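Side-chain contacts in phosphodiesterase (Candida albicans, PDB 6CPU), which holds a zinc and a magnesium ion in a mostly helical fold of the HD-type phosphodiesterase family: residues A173-I178 and L391-P396; Y185-M190 and L256-F261; L290-S295 and L551-D556. All coordinates share one frame; numbering follows the deposited sequence.

Interaction 1 (A173-I178 and L391-P396); sequences ATRSEI and LRICWP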
loop_
_atom_site.group_PDB
_atom_site.type_symbol
_atom_site.label_atom_id
_atom_site.label_comp_id
_atom_site.label_asym_id
_atom_site.label_seq_id
_atom_site.Cartn_x
_atom_site.Cartn_y
_atom_site.Cartn_z
ATOM N N ALA A 173 -12.874 12.656 6.250
ATOM C CA ALA A 173 -12.755 13.513 7.422
ATOM C C ALA A 173 -14.120 14.012 7.948
ATOM O O ALA A 173 -14.264 14.309 9.139
ATOM C CB ALA A 173 -11.864 14.681 7.108
ATOM N N THR A 174 -15.106 14.124 7.064
ATOM C CA THR A 174 -16.375 14.798 7.403
ATOM C C THR A 174 -17.549 13.841 7.621
ATOM O O THR A 174 -18.692 14.272 7.779
ATOM C CB THR A 174 -16.771 15.795 6.314
ATOM O OG1 THR A 174 -16.984 15.090 5.080
ATOM C CG2 THR A 174 -15.701 16.835 6.140
ATOM N N ARG A 175 -17.257 12.552 7.652
ATOM C CA ARG A 175 -18.282 11.516 7.701
ATOM C C ARG A 175 -19.019 11.577 9.048
ATOM O O ARG A 175 -18.388 11.753 10.083
ATOM C CB ARG A 175 -17.597 10.155 7.467
ATOM C CG ARG A 175 -18.493 9.031 7.012
ATOM C CD ARG A 175 -17.735 7.722 6.809
ATOM N NE ARG A 175 -16.811 7.414 7.902
ATOM C CZ ARG A 175 -15.485 7.266 7.788
ATOM N NH1 ARG A 175 -14.867 7.377 6.608
ATOM N NH2 ARG A 175 -14.763 7.005 8.870
ATOM N N SER A 176 -20.353 11.491 9.052
ATOM C CA SER A 176 -21.100 11.523 10.328
ATOM C C SER A 176 -20.955 10.200 11.076
ATOM O O SER A 176 -20.537 9.194 10.502
ATOM C CB SER A 176 -22.590 11.802 10.108
ATOM O OG SER A 176 -23.208 10.734 9.415
ATOM N N GLU A 177 -21.313 10.193 12.357
ATOM C CA GLU A 177 -21.252 8.965 13.134
ATOM C C GLU A 177 -22.229 7.920 12.570
ATOM O O GLU A 177 -21.907 6.736 12.538
ATOM C CB GLU A 177 -21.505 9.242 14.625
ATOM C CG GLU A 177 -20.850 8.235 15.564
ATOM C CD GLU A 177 -19.333 8.422 15.733
ATOM O OE1 GLU A 177 -18.683 9.147 14.931
ATOM O OE2 GLU A 177 -18.776 7.829 16.687
ATOM N N ILE A 178 -23.398 8.367 12.108
ATOM C CA ILE A 178 -24.401 7.492 11.492
ATOM C C ILE A 178 -23.883 6.862 10.195
ATOM O O ILE A 178 -24.098 5.682 9.938
ATOM C CB ILE A 178 -25.708 8.260 11.177
ATOM C CG1 ILE A 178 -26.454 8.596 12.473
ATOM C CG2 ILE A 178 -26.619 7.465 10.244
ATOM C CD1 ILE A 178 -27.516 9.667 12.303
ATOM N N LEU A 391 -8.930 1.979 8.873
ATOM C CA LEU A 391 -8.985 1.397 10.225
ATOM C C LEU A 391 -10.246 1.783 10.998
ATOM O O LEU A 391 -10.777 0.955 11.739
ATOM C CB LEU A 391 -7.725 1.737 11.033
ATOM C CG LEU A 391 -6.385 1.210 10.494
ATOM C CD1 LEU A 391 -5.236 1.736 11.330
ATOM C CD2 LEU A 391 -6.361 -0.319 10.459
ATOM N N ARG A 392 -10.739 3.014 10.823
ATOM C CA ARG A 392 -11.958 3.454 11.533
ATOM C C ARG A 392 -13.158 2.568 11.199
ATOM O O ARG A 392 -14.020 2.333 12.049
ATOM C CB ARG A 392 -12.283 4.923 11.212
ATOM C CG ARG A 392 -13.527 5.487 11.907
ATOM C CD ARG A 392 -13.346 5.526 13.418
ATOM N NE ARG A 392 -14.586 5.861 14.121
ATOM C CZ ARG A 392 -15.538 5.000 14.488
ATOM N NH1 ARG A 392 -15.471 3.699 14.200
ATOM N NH2 ARG A 392 -16.600 5.467 15.143
ATOM N N ILE A 393 -13.211 2.098 9.949
ATOM C CA ILE A 393 -14.273 1.206 9.474
ATOM C C ILE A 393 -13.941 -0.272 9.711
ATOM O O ILE A 393 -14.771 -1.020 10.224
ATOM C CB ILE A 393 -14.561 1.454 7.968
ATOM C CG1 ILE A 393 -14.932 2.922 7.721
ATOM C CG2 ILE A 393 -15.625 0.497 7.431
ATOM C CD1 ILE A 393 -16.020 3.485 8.616
ATOM N N CYS A 394 -12.733 -0.699 9.350
ATOM C CA CYS A 394 -12.360 -2.111 9.388
ATOM C C CYS A 394 -11.883 -2.642 10.741
ATOM O O CYS A 394 -12.047 -3.826 11.013
ATOM C CB CYS A 394 -11.261 -2.395 8.377
ATOM S SG CYS A 394 -11.812 -2.120 6.694
ATOM N N TRP A 395 -11.292 -1.786 11.564
ATOM C CA TRP A 395 -10.622 -2.225 12.792
ATOM C C TRP A 395 -10.656 -1.126 13.875
ATOM O O TRP A 395 -9.624 -0.788 14.461
ATOM C CB TRP A 395 -9.174 -2.626 12.456
ATOM C CG TRP A 395 -8.571 -3.684 13.326
ATOM C CD1 TRP A 395 -9.055 -4.160 14.522
ATOM C CD2 TRP A 395 -7.351 -4.384 13.085
ATOM N NE1 TRP A 395 -8.205 -5.111 15.028
ATOM C CE2 TRP A 395 -7.151 -5.269 14.168
ATOM C CE3 TRP A 395 -6.398 -4.349 12.061
ATOM C CZ2 TRP A 395 -6.027 -6.107 14.254
ATOM C CZ3 TRP A 395 -5.290 -5.187 12.146
ATOM C CH2 TRP A 395 -5.114 -6.051 13.231
ATOM N N PRO A 396 -11.851 -0.564 14.147
ATOM C CA PRO A 396 -11.939 0.562 15.082
ATOM C C PRO A 396 -11.416 0.257 16.488
ATOM O O PRO A 396 -10.851 1.142 17.141
ATOM C CB PRO A 396 -13.441 0.884 15.119
ATOM C CG PRO A 396 -14.120 -0.326 14.603
ATOM C CD PRO A 396 -13.172 -0.941 13.619
HETATM O O HOH W 1 -15.742 8.507 15.250
#

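Interaction 2 (Y185-M190 and L256-F261); sequences YLYRLM and LLAFIF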
loop_
_atom_site.group_PDB
_atom_site.type_symbol
_atom_site.label_atom_id
_atom_site.label_comp_id
_atom_site.label_asym_id
_atom_site.label_seq_id
_atom_site.Cartn_x
_atom_site.Cartn_y
_atom_site.Cartn_z
ATOM N N TYR A 185 -21.387 -1.629 9.304
ATOM C CA TYR A 185 -22.423 -2.638 9.123
ATOM C C TYR A 185 -22.282 -3.347 7.773
ATOM O O TYR A 185 -22.359 -4.565 7.688
ATOM C CB TYR A 185 -23.800 -1.982 9.247
ATOM C CG TYR A 185 -24.929 -2.855 8.759
ATOM C CD1 TYR A 185 -25.576 -2.588 7.559
ATOM C CD2 TYR A 185 -25.350 -3.949 9.504
ATOM C CE1 TYR A 185 -26.611 -3.392 7.110
ATOM C CE2 TYR A 185 -26.384 -4.757 9.067
ATOM C CZ TYR A 185 -27.010 -4.476 7.874
ATOM O OH TYR A 185 -28.038 -5.293 7.455
ATOM N N LEU A 186 -22.046 -2.565 6.727
ATOM C CA LEU A 186 -21.861 -3.106 5.382
ATOM C C LEU A 186 -20.553 -3.884 5.269
ATOM O O LEU A 186 -20.501 -4.894 4.589
ATOM C CB LEU A 186 -21.934 -1.982 4.349
ATOM C CG LEU A 186 -23.283 -1.266 4.205
ATOM C CD1 LEU A 186 -23.173 -0.002 3.367
ATOM C CD2 LEU A 186 -24.326 -2.191 3.610
ATOM N N TYR A 187 -19.508 -3.428 5.953
ATOM C CA TYR A 187 -18.244 -4.157 5.995
ATOM C C TYR A 187 -18.464 -5.544 6.608
ATOM O O TYR A 187 -18.056 -6.567 6.047
ATOM C CB TYR A 187 -17.225 -3.374 6.804
ATOM C CG TYR A 187 -15.916 -4.090 7.028
ATOM C CD1 TYR A 187 -15.109 -4.458 5.953
ATOM C CD2 TYR A 187 -15.470 -4.374 8.310
ATOM C CE1 TYR A 187 -13.905 -5.111 6.160
ATOM C CE2 TYR A 187 -14.274 -5.018 8.522
ATOM C CZ TYR A 187 -13.496 -5.386 7.443
ATOM O OH TYR A 187 -12.303 -6.029 7.665
ATOM N N ARG A 188 -19.165 -5.575 7.738
ATOM C CA ARG A 188 -19.411 -6.836 8.436
ATOM C C ARG A 188 -20.311 -7.777 7.628
ATOM O O ARG A 188 -20.127 -8.993 7.656
ATOM C CB ARG A 188 -19.984 -6.560 9.831
ATOM C CG ARG A 188 -19.028 -5.810 10.748
ATOM C CD ARG A 188 -17.878 -6.687 11.221
ATOM N NE ARG A 188 -16.718 -5.911 11.656
ATOM C CZ ARG A 188 -15.553 -6.441 12.024
ATOM N NH1 ARG A 188 -15.384 -7.757 12.031
ATOM N NH2 ARG A 188 -14.545 -5.656 12.395
ATOM N N LEU A 189 -21.247 -7.207 6.877
ATOM C CA LEU A 189 -22.115 -7.973 5.987
ATOM C C LEU A 189 -21.283 -8.681 4.922
ATOM O O LEU A 189 -21.492 -9.858 4.636
ATOM C CB LEU A 189 -23.150 -7.052 5.334
ATOM C CG LEU A 189 -24.600 -7.493 5.209
ATOM C CD1 LEU A 189 -25.165 -7.965 6.557
ATOM C CD2 LEU A 189 -25.417 -6.331 4.678
ATOM N N MET A 190 -20.322 -7.970 4.339
ATOM C CA MET A 190 -19.447 -8.600 3.349
ATOM C C MET A 190 -18.621 -9.738 3.934
ATOM O O MET A 190 -18.434 -10.752 3.273
ATOM C CB MET A 190 -18.537 -7.566 2.686
ATOM C CG MET A 190 -19.300 -6.667 1.743
ATOM S SD MET A 190 -18.243 -5.551 0.805
ATOM C CE MET A 190 -17.777 -4.384 2.089
ATOM N N LEU A 256 -9.690 -11.118 8.432
ATOM C CA LEU A 256 -8.392 -10.523 8.080
ATOM C C LEU A 256 -8.247 -10.318 6.583
ATOM O O LEU A 256 -7.806 -9.259 6.147
ATOM C CB LEU A 256 -7.223 -11.357 8.598
ATOM C CG LEU A 256 -6.840 -11.164 10.057
ATOM C CD1 LEU A 256 -5.635 -12.035 10.389
ATOM C CD2 LEU A 256 -6.547 -9.702 10.374
ATOM N N LEU A 257 -8.639 -11.310 5.787
ATOM C CA LEU A 257 -8.602 -11.143 4.332
ATOM C C LEU A 257 -9.470 -9.976 3.853
ATOM O O LEU A 257 -9.056 -9.221 2.976
ATOM C CB LEU A 257 -8.987 -12.430 3.609
ATOM C CG LEU A 257 -8.010 -13.614 3.678
ATOM C CD1 LEU A 257 -8.543 -14.785 2.861
ATOM C CD2 LEU A 257 -6.614 -13.258 3.206
ATOM N N ALA A 258 -10.672 -9.812 4.410
ATOM C CA ALA A 258 -11.520 -8.684 4.011
ATOM C C ALA A 258 -10.797 -7.342 4.236
ATOM O O ALA A 258 -10.800 -6.461 3.372
ATOM C CB ALA A 258 -12.852 -8.706 4.770
ATOM N N PHE A 259 -10.221 -7.188 5.418
ATOM C CA PHE A 259 -9.439 -6.010 5.767
ATOM C C PHE A 259 -8.306 -5.778 4.765
ATOM O O PHE A 259 -8.096 -4.657 4.305
ATOM C CB PHE A 259 -8.915 -6.165 7.201
ATOM C CG PHE A 259 -7.763 -5.265 7.556
ATOM C CD1 PHE A 259 -7.910 -3.888 7.594
ATOM C CD2 PHE A 259 -6.525 -5.805 7.892
ATOM C CE1 PHE A 259 -6.853 -3.070 7.947
ATOM C CE2 PHE A 259 -5.469 -4.994 8.247
ATOM C CZ PHE A 259 -5.630 -3.616 8.271
ATOM N N ILE A 260 -7.593 -6.843 4.421
ATOM C CA ILE A 260 -6.448 -6.711 3.522
ATOM C C ILE A 260 -6.875 -6.374 2.096
ATOM O O ILE A 260 -6.178 -5.619 1.397
ATOM C CB ILE A 260 -5.567 -7.978 3.548
ATOM C CG1 ILE A 260 -5.010 -8.174 4.959
ATOM C CG2 ILE A 260 -4.418 -7.865 2.549
ATOM C CD1 ILE A 260 -4.673 -9.609 5.269
ATOM N N PHE A 261 -8.010 -6.915 1.651
ATOM C CA PHE A 261 -8.555 -6.530 0.338
ATOM C C PHE A 261 -8.865 -5.039 0.293
ATOM O O PHE A 261 -8.579 -4.360 -0.704
ATOM C CB PHE A 261 -9.815 -7.325 -0.010
ATOM C CG PHE A 261 -9.558 -8.569 -0.795
ATOM C CD1 PHE A 261 -9.135 -9.728 -0.170
ATOM C CD2 PHE A 261 -9.797 -8.597 -2.163
ATOM C CE1 PHE A 261 -8.913 -10.886 -0.890
ATOM C CE2 PHE A 261 -9.578 -9.752 -2.892
ATOM C CZ PHE A 261 -9.127 -10.897 -2.256
#

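Interaction 3 (L290-S295 and L551-D556); sequences LIRLGS and LQYTCD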
loop_
_atom_site.group_PDB
_atom_site.type_symbol
_atom_site.label_atom_id
_atom_site.label_comp_id
_atom_site.label_asym_id
_atom_site.label_seq_id
_atom_site.Cartn_x
_atom_site.Cartn_y
_atom_site.Cartn_z
ATOM N N LEU A 290 11.549 -6.999 13.466
ATOM C CA LEU A 290 10.910 -7.343 14.725
ATOM C C LEU A 290 11.234 -8.765 15.209
ATOM O O LEU A 290 11.349 -8.995 16.417
ATOM C CB LEU A 290 9.403 -7.145 14.615
ATOM C CG LEU A 290 8.973 -5.672 14.506
ATOM C CD1 LEU A 290 7.610 -5.539 13.833
ATOM C CD2 LEU A 290 8.964 -5.019 15.882
ATOM N N ILE A 291 11.377 -9.710 14.287
ATOM C CA ILE A 291 11.786 -11.066 14.664
ATOM C C ILE A 291 13.215 -11.039 15.202
ATOM O O ILE A 291 13.475 -11.497 16.311
ATOM C CB ILE A 291 11.668 -12.060 13.499
ATOM C CG1 ILE A 291 10.189 -12.346 13.216
ATOM C CG2 ILE A 291 12.396 -13.366 13.824
ATOM C CD1 ILE A 291 9.937 -12.813 11.809
ATOM N N ARG A 292 14.125 -10.465 14.423
ATOM C CA ARG A 292 15.531 -10.416 14.804
ATOM C C ARG A 292 15.789 -9.583 16.069
ATOM O O ARG A 292 16.822 -9.748 16.716
ATOM C CB ARG A 292 16.376 -9.935 13.627
ATOM C CG ARG A 292 16.368 -10.914 12.464
ATOM C CD ARG A 292 17.444 -10.579 11.452
ATOM N NE ARG A 292 17.305 -11.325 10.200
ATOM C CZ ARG A 292 17.701 -12.583 10.005
ATOM N NH1 ARG A 292 18.259 -13.288 10.983
ATOM N NH2 ARG A 292 17.525 -13.145 8.813
ATOM N N LEU A 293 14.844 -8.712 16.427
ATOM C CA LEU A 293 14.876 -7.963 17.690
ATOM C C LEU A 293 14.225 -8.717 18.846
ATOM O O LEU A 293 14.211 -8.226 19.975
ATOM C CB LEU A 293 14.158 -6.613 17.518
ATOM C CG LEU A 293 14.930 -5.565 16.719
ATOM C CD1 LEU A 293 14.000 -4.472 16.198
ATOM C CD2 LEU A 293 16.041 -4.968 17.576
ATOM N N GLY A 294 13.654 -9.884 18.570
ATOM C CA GLY A 294 12.990 -10.667 19.598
ATOM C C GLY A 294 11.621 -10.159 19.993
ATOM O O GLY A 294 11.072 -10.601 20.999
ATOM N N SER A 295 11.055 -9.236 19.205
ATOM C CA SER A 295 9.696 -8.753 19.451
ATOM C C SER A 295 8.654 -9.724 18.913
ATOM O O SER A 295 7.500 -9.692 19.331
ATOM C CB SER A 295 9.478 -7.371 18.833
ATOM O OG SER A 295 9.943 -6.357 19.701
ATOM N N LEU A 551 20.370 -5.695 13.915
ATOM C CA LEU A 551 20.125 -5.278 12.532
ATOM C C LEU A 551 21.403 -4.975 11.751
ATOM O O LEU A 551 21.337 -4.470 10.626
ATOM C CB LEU A 551 19.174 -4.067 12.508
ATOM C CG LEU A 551 17.969 -4.147 13.461
ATOM C CD1 LEU A 551 17.063 -2.937 13.273
ATOM C CD2 LEU A 551 17.177 -5.435 13.278
ATOM N N GLN A 552 22.565 -5.317 12.321
ATOM C CA GLN A 552 23.860 -5.049 11.680
ATOM C C GLN A 552 23.934 -5.643 10.274
ATOM O O GLN A 552 24.566 -5.069 9.383
ATOM C CB GLN A 552 25.018 -5.573 12.564
ATOM C CG GLN A 552 26.422 -5.401 11.989
ATOM C CD GLN A 552 26.834 -3.948 11.829
ATOM O OE1 GLN A 552 26.478 -3.092 12.639
ATOM N NE2 GLN A 552 27.600 -3.665 10.785
ATOM N N TYR A 553 23.272 -6.781 10.066
ATOM C CA TYR A 553 23.266 -7.427 8.758
ATOM C C TYR A 553 22.840 -6.486 7.625
ATOM O O TYR A 553 23.288 -6.648 6.487
ATOM C CB TYR A 553 22.391 -8.683 8.785
ATOM C CG TYR A 553 20.900 -8.412 8.722
ATOM C CD1 TYR A 553 20.236 -8.373 7.499
ATOM C CD2 TYR A 553 20.160 -8.194 9.877
ATOM C CE1 TYR A 553 18.872 -8.125 7.432
ATOM C CE2 TYR A 553 18.797 -7.946 9.817
ATOM C CZ TYR A 553 18.158 -7.919 8.590
ATOM O OH TYR A 553 16.798 -7.675 8.523
ATOM N N THR A 554 21.984 -5.502 7.932
ATOM C CA THR A 554 21.571 -4.513 6.930
ATOM C C THR A 554 22.765 -3.691 6.453
ATOM O O THR A 554 22.957 -3.503 5.253
ATOM C CB THR A 554 20.468 -3.570 7.447
ATOM O OG1 THR A 554 20.878 -2.943 8.668
ATOM C CG2 THR A 554 19.177 -4.342 7.685
ATOM N N CYS A 555 23.572 -3.214 7.396
ATOM C CA CYS A 555 24.811 -2.506 7.050
ATOM C C CYS A 555 25.758 -3.388 6.222
ATOM O O CYS A 555 26.401 -2.908 5.283
ATOM C CB CYS A 555 25.516 -2.017 8.313
ATOM S SG CYS A 555 24.441 -1.119 9.455
ATOM N N ASP A 556 25.828 -4.676 6.561
ATOM C CA ASP A 556 26.678 -5.625 5.829
ATOM C C ASP A 556 26.279 -5.736 4.366
ATOM O O ASP A 556 27.146 -5.740 3.486
ATOM C CB ASP A 556 26.646 -7.017 6.473
ATOM C CG ASP A 556 27.140 -7.018 7.915
ATOM O OD1 ASP A 556 27.869 -6.080 8.304
ATOM O OD2 ASP A 556 26.791 -7.956 8.663
#

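Interaction 1 (A173-I178 and L391-P396)
Arg175 and Glu177, which flank the N-cap residue Ser176 of helix 177-193, reach Arg392 and Ile393 in the last turn of helix 377-394. The contact therefore joins the start of one helix to the end of another within the helical phosphodiesterase fold. Its charged part is a long salt bridge, Glu177 OE2 to Arg392 NH2 at 3.6 Å, with OE2 at the guanidinium edge and in its plane. The carboxylate is turned 72° from that plane, which argues against a flat two-pronged pairing. Instead a water completes the link: it donates to Glu177 OE1 at 3.0 Å and accepts from Arg392 NE at 3.1 Å, so the two carboxylate oxygens have separate routes to the same guanidinium. The Arg392 chain, CG anti to the backbone N, bends at chi2 (65°), and its guanidinium ends beside the acid. Arg175 meets the stem of Arg392, not its head: its NH2 comes within 3.6 Å of Arg392 CG, which sits at the edge of the Arg175 guanidinium. Ile393 CD1 lies over one face of the same group, toward its rim, 3.7 Å from Arg175 NH2. The two guanidinium planes stand 88° apart, and the like charges stay separated, with Arg175 NH2 5.4 Å from Arg392 NE. Further out, Arg175 is positioned by hydrogen bonds from NE to Thr180 OG1 and from NH2 to the backbone oxygen of Asn388, an earlier residue of helix 377-394. Phe93 of helix 84-94 touches both Arg175 and Ile393, and Ser176 OG caps Ala179 N. On the other side of the contact, the final turn that presents Arg392 and Ile393 is closed by the backbone bond from Trp395 N to Leu391 O, 2.8 Å long.

Interaction 2 (Y185-M190 and L256-F261)
Tyr187 OH, on helix 177-193, is the polar atom that comes closest to 256-261, with Phe259 N and CB and Ala258 CB gathered round it. Phe259 N approaches Tyr187 OH to 3.3 Å at the edge of the ring, near its plane, but the angle is too poor for a hydrogen bond. Beside it, Phe259 CB lies 3.4 Å from the same Tyr187 OH. Ala258 adds its methyl group, CB standing 4.0 Å from Tyr187 CE1, oblique to the ring. With CG anti to the backbone N (chi1 174°), the tyrosine reaches across to the second helix and sets its hydroxyl against that backbone. The Phe259 ring heads away from this point and meets Trp395 edge-to-face, while Cys394 and Phe94 also pack on Tyr187. The next residue, Arg188, adds the charge: Tyr187 CE2 lies over one face of its guanidinium, and Arg188 NH1 forms a salt bridge with Glu255 of helix 253-264. All three touching residues are buried, and between these two helical turns the contact probably rests mainly on van der Waals packing; the ionic tie between the helices is supplied by the neighbouring Arg188-Glu255 pair.

Interaction 3 (L290-S295 and L551-D556)
A Schellman motif ends helix 276-292, and the two residues just before its glycine, Arg292 and Leu293, pack on Leu551, just before helix 552-569, and on Tyr553 in its first turn. The evidence for the motif is the positive phi of Gly294 together with two bonds back into the last turn, Ser295 N to Leu290 O and Gly294 N to Ile291 O, each 2.8 Å. Across the contact, the main interaction is a cation-pi pair: Arg292 CZ lies 5.0 Å from the centroid of the Tyr553 ring and 17° off its normal, hence over the face. The guanidinium is inclined 60° to the ring, so this is no parallel stack. The stem makes the closer approach, with Arg292 CD 3.4 Å from Tyr553 CE2 and Arg292 NE 3.7 Å from that same Tyr553 CE2. An extended chain from CG to NE carries the arginine across the ring. Beyond it, Arg292 NH1 is hydrogen-bonded to the backbone oxygen of Glu304, whereas NE, buried by the contact, finds no polar partner in the model and faces the aromatic carbons. Next to this pair, Leu293 CG touches the CD2 methyl of Leu551 at 4.1 Å, the two side chains crossing at about a right angle. The Tyr553 ring also meets Trp218 edge-to-face. Helix 276-292 carries the zinc ligand His278 near its other end, so the contact lies well along the helix from the metal. On the ring face opposite Arg292 sits Thr554 CG2, 3.8 Å above the plane; the same threonine returns a backbone bond to the residue that Leu293 touches, from Thr554 N to Leu551 O at 3.0 Å.

From the N terminus, interaction 1 opens first, at 173-178, where helix 177-193 begins. Interaction 2 starts further along that helix and closes at 256-261, well before interaction 1 closes at 391-396, so the shorter loop is contained in the longer. The two touch: Cys394 packs on both Tyr187 and Phe259, bringing helices 177-193, 253-264 and 377-394 together, with contact centres about 14 Å apart. Interaction 3 opens at 290-295, after interaction 2 has closed, and ends at 551-556, thereby crossing interaction 1. Its centre lies about 36 Å from that of interaction 1, and it ties helix 276-292 to the C-terminal helix 552-569.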